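Local coordinates for protein probable benzoylformate decarboxylase (Rhodococcus jostii, PDB 7ORX) that belongs to the thiamine diphosphate-dependent enzyme family and binds thiamine diphosphate and a sodium ion, at residues A5-V10 with E136-T141. Numbering follows the deposited sequence.
Sequences ATVSEV and EDVPRT
Val-7 meets the first turn of helix 138-149 with one methyl: its CG1 lies 3.7 Å from Val-138 CB. The same CG1 is 3.9 Å from Pro-139 CD. The torsion explains the choice of branch, since CG1 stands anti to the backbone N of Val-7 (chi1 161°). The Val-7 and Val-138 side chains cross at about a right angle, as do Val-10 and Pro-139, where Val-10 CG1 comes within 4.1 Å of Pro-139 CB. No hydrogen bond joins the two segments, and every close approach is between apolar side-chain carbons, so two helix N-terminal turns meet through aliphatic groups alone.

Polar groups that face elsewhere secure each turn. In 5-10 a capping box closes the helix start: Thr-6 N donates to Glu-9 OE1 at 2.9 Å. Glu-9 N returns a weak bond to Thr-6 OG1 at 3.3 Å. In 136-141 Asp-137 is the N-cap residue, yet its carboxylate turns to Arg-140, which grips it side-on in the guanidinium plane, NE to OD1 at 3.0 Å and NH2 to OD2. Thr-141 OG1 adds a bond to Asp-137 O, at 2.8 Å.

Farther out, Trp-166 touches Val-7, Val-161 of strand 157-162 packs on Val-138, and Leu-177 lies against Pro-139. Arg-140 NH1 also bonds to Arg-310 O of a third subunit. The contact thus joins two helices of the N-terminal α/β domain by dispersion and burial of apolar surface, while their polar groups bond within their own turns and to other parts of the fold and assembly.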
loop_
_atom_site.group_PDB
_atom_site.type_symbol
_atom_site.label_atom_id
_atom_site.label_comp_id
_atom_site.label_asym_id
_atom_site.label_seq_id
_atom_site.Cartn_x
_atom_site.Cartn_y
_atom_site.Cartn_z
ATOM N N ALA C 5 4.159 10.103 34.625
ATOM C CA ALA C 5 3.993 11.155 33.590
ATOM C C ALA C 5 3.028 10.602 32.538
ATOM O O ALA C 5 3.085 9.376 32.350
ATOM C CB ALA C 5 5.346 11.479 32.988
ATOM N N THR C 6 2.233 11.425 31.837
ATOM C CA THR C 6 1.343 10.962 30.733
ATOM C C THR C 6 2.078 11.047 29.386
ATOM O O THR C 6 3.174 11.674 29.293
ATOM C CB THR C 6 0.009 11.712 30.657
ATOM O OG1 THR C 6 0.304 13.079 30.395
ATOM C CG2 THR C 6 -0.831 11.597 31.913
ATOM N N VAL C 7 1.516 10.388 28.386
ATOM C CA VAL C 7 2.104 10.331 27.025
ATOM C C VAL C 7 2.182 11.772 26.483
ATOM O O VAL C 7 3.181 12.122 25.841
ATOM C CB VAL C 7 1.276 9.380 26.148
ATOM C CG1 VAL C 7 1.521 9.605 24.689
ATOM C CG2 VAL C 7 1.549 7.930 26.515
ATOM N N SER C 8 1.169 12.580 26.769
ATOM C CA SER C 8 1.102 14.037 26.480
ATOM C C SER C 8 2.294 14.768 27.154
ATOM O O SER C 8 2.998 15.526 26.472
ATOM C CB SER C 8 -0.260 14.568 26.911
ATOM O OG SER C 8 -0.325 15.989 26.827
ATOM N N GLU C 9 2.560 14.540 28.443
ATOM C CA GLU C 9 3.604 15.311 29.167
ATOM C C GLU C 9 4.969 14.991 28.565
ATOM O O GLU C 9 5.800 15.905 28.427
ATOM C CB GLU C 9 3.566 15.010 30.657
ATOM C CG GLU C 9 2.283 15.477 31.322
ATOM C CD GLU C 9 2.120 15.116 32.795
ATOM O OE1 GLU C 9 2.479 13.967 33.207
ATOM O OE2 GLU C 9 1.577 15.960 33.516
ATOM N N VAL C 10 5.189 13.739 28.193
ATOM C CA VAL C 10 6.520 13.312 27.695
ATOM C C VAL C 10 6.701 13.805 26.261
ATOM O O VAL C 10 7.829 14.219 25.900
ATOM C CB VAL C 10 6.697 11.792 27.798
ATOM C CG1 VAL C 10 8.016 11.370 27.176
ATOM C CG2 VAL C 10 6.626 11.331 29.231
ATOM N N GLU C 136 1.632 3.544 24.766
ATOM C CA GLU C 136 2.983 3.539 25.373
ATOM C C GLU C 136 4.018 3.959 24.333
ATOM O O GLU C 136 5.009 4.659 24.671
ATOM C CB GLU C 136 3.242 2.133 25.890
ATOM C CG GLU C 136 2.348 1.803 27.082
ATOM C CD GLU C 136 1.859 0.360 27.155
ATOM O OE1 GLU C 136 2.398 -0.406 27.996
ATOM O OE2 GLU C 136 0.928 0.013 26.367
ATOM N N ASP C 137 3.811 3.507 23.099
ATOM C CA ASP C 137 4.824 3.693 22.034
ATOM C C ASP C 137 4.653 5.068 21.351
ATOM O O ASP C 137 5.330 5.313 20.342
ATOM C CB ASP C 137 4.730 2.543 21.036
ATOM C CG ASP C 137 5.991 2.368 20.194
ATOM O OD1 ASP C 137 7.118 2.368 20.813
ATOM O OD2 ASP C 137 5.849 2.233 18.919
ATOM N N VAL C 138 3.771 5.946 21.828
ATOM C CA VAL C 138 3.531 7.201 21.108
ATOM C C VAL C 138 4.759 8.092 21.227
ATOM O O VAL C 138 5.262 8.564 20.216
ATOM C CB VAL C 138 2.211 7.845 21.534
ATOM C CG1 VAL C 138 2.089 9.277 21.053
ATOM C CG2 VAL C 138 1.045 7.031 20.988
ATOM N N PRO C 139 5.364 8.322 22.402
ATOM C CA PRO C 139 6.573 9.146 22.471
ATOM C C PRO C 139 7.722 8.659 21.578
ATOM O O PRO C 139 8.282 9.429 20.882
ATOM C CB PRO C 139 6.941 9.089 23.960
ATOM C CG PRO C 139 5.609 8.886 24.641
ATOM C CD PRO C 139 4.906 7.902 23.723
ATOM N N ARG C 140 8.039 7.380 21.565
ATOM C CA ARG C 140 9.220 6.900 20.773
ATOM C C ARG C 140 8.880 7.001 19.284
ATOM O O ARG C 140 9.749 7.382 18.502
ATOM C CB ARG C 140 9.643 5.489 21.208
ATOM C CG ARG C 140 10.921 4.976 20.550
ATOM C CD ARG C 140 10.935 3.443 20.405
ATOM N NE ARG C 140 9.763 3.093 19.632
ATOM C CZ ARG C 140 9.684 3.208 18.288
ATOM N NH1 ARG C 140 10.758 3.510 17.569
ATOM N NH2 ARG C 140 8.541 2.958 17.666
ATOM N N THR C 141 7.651 6.677 18.897
ATOM C CA THR C 141 7.192 6.825 17.499
ATOM C C THR C 141 7.446 8.282 17.055
ATOM O O THR C 141 7.933 8.496 15.955
ATOM C CB THR C 141 5.734 6.401 17.342
ATOM O OG1 THR C 141 5.626 4.994 17.534
ATOM C CG2 THR C 141 5.183 6.737 15.969
#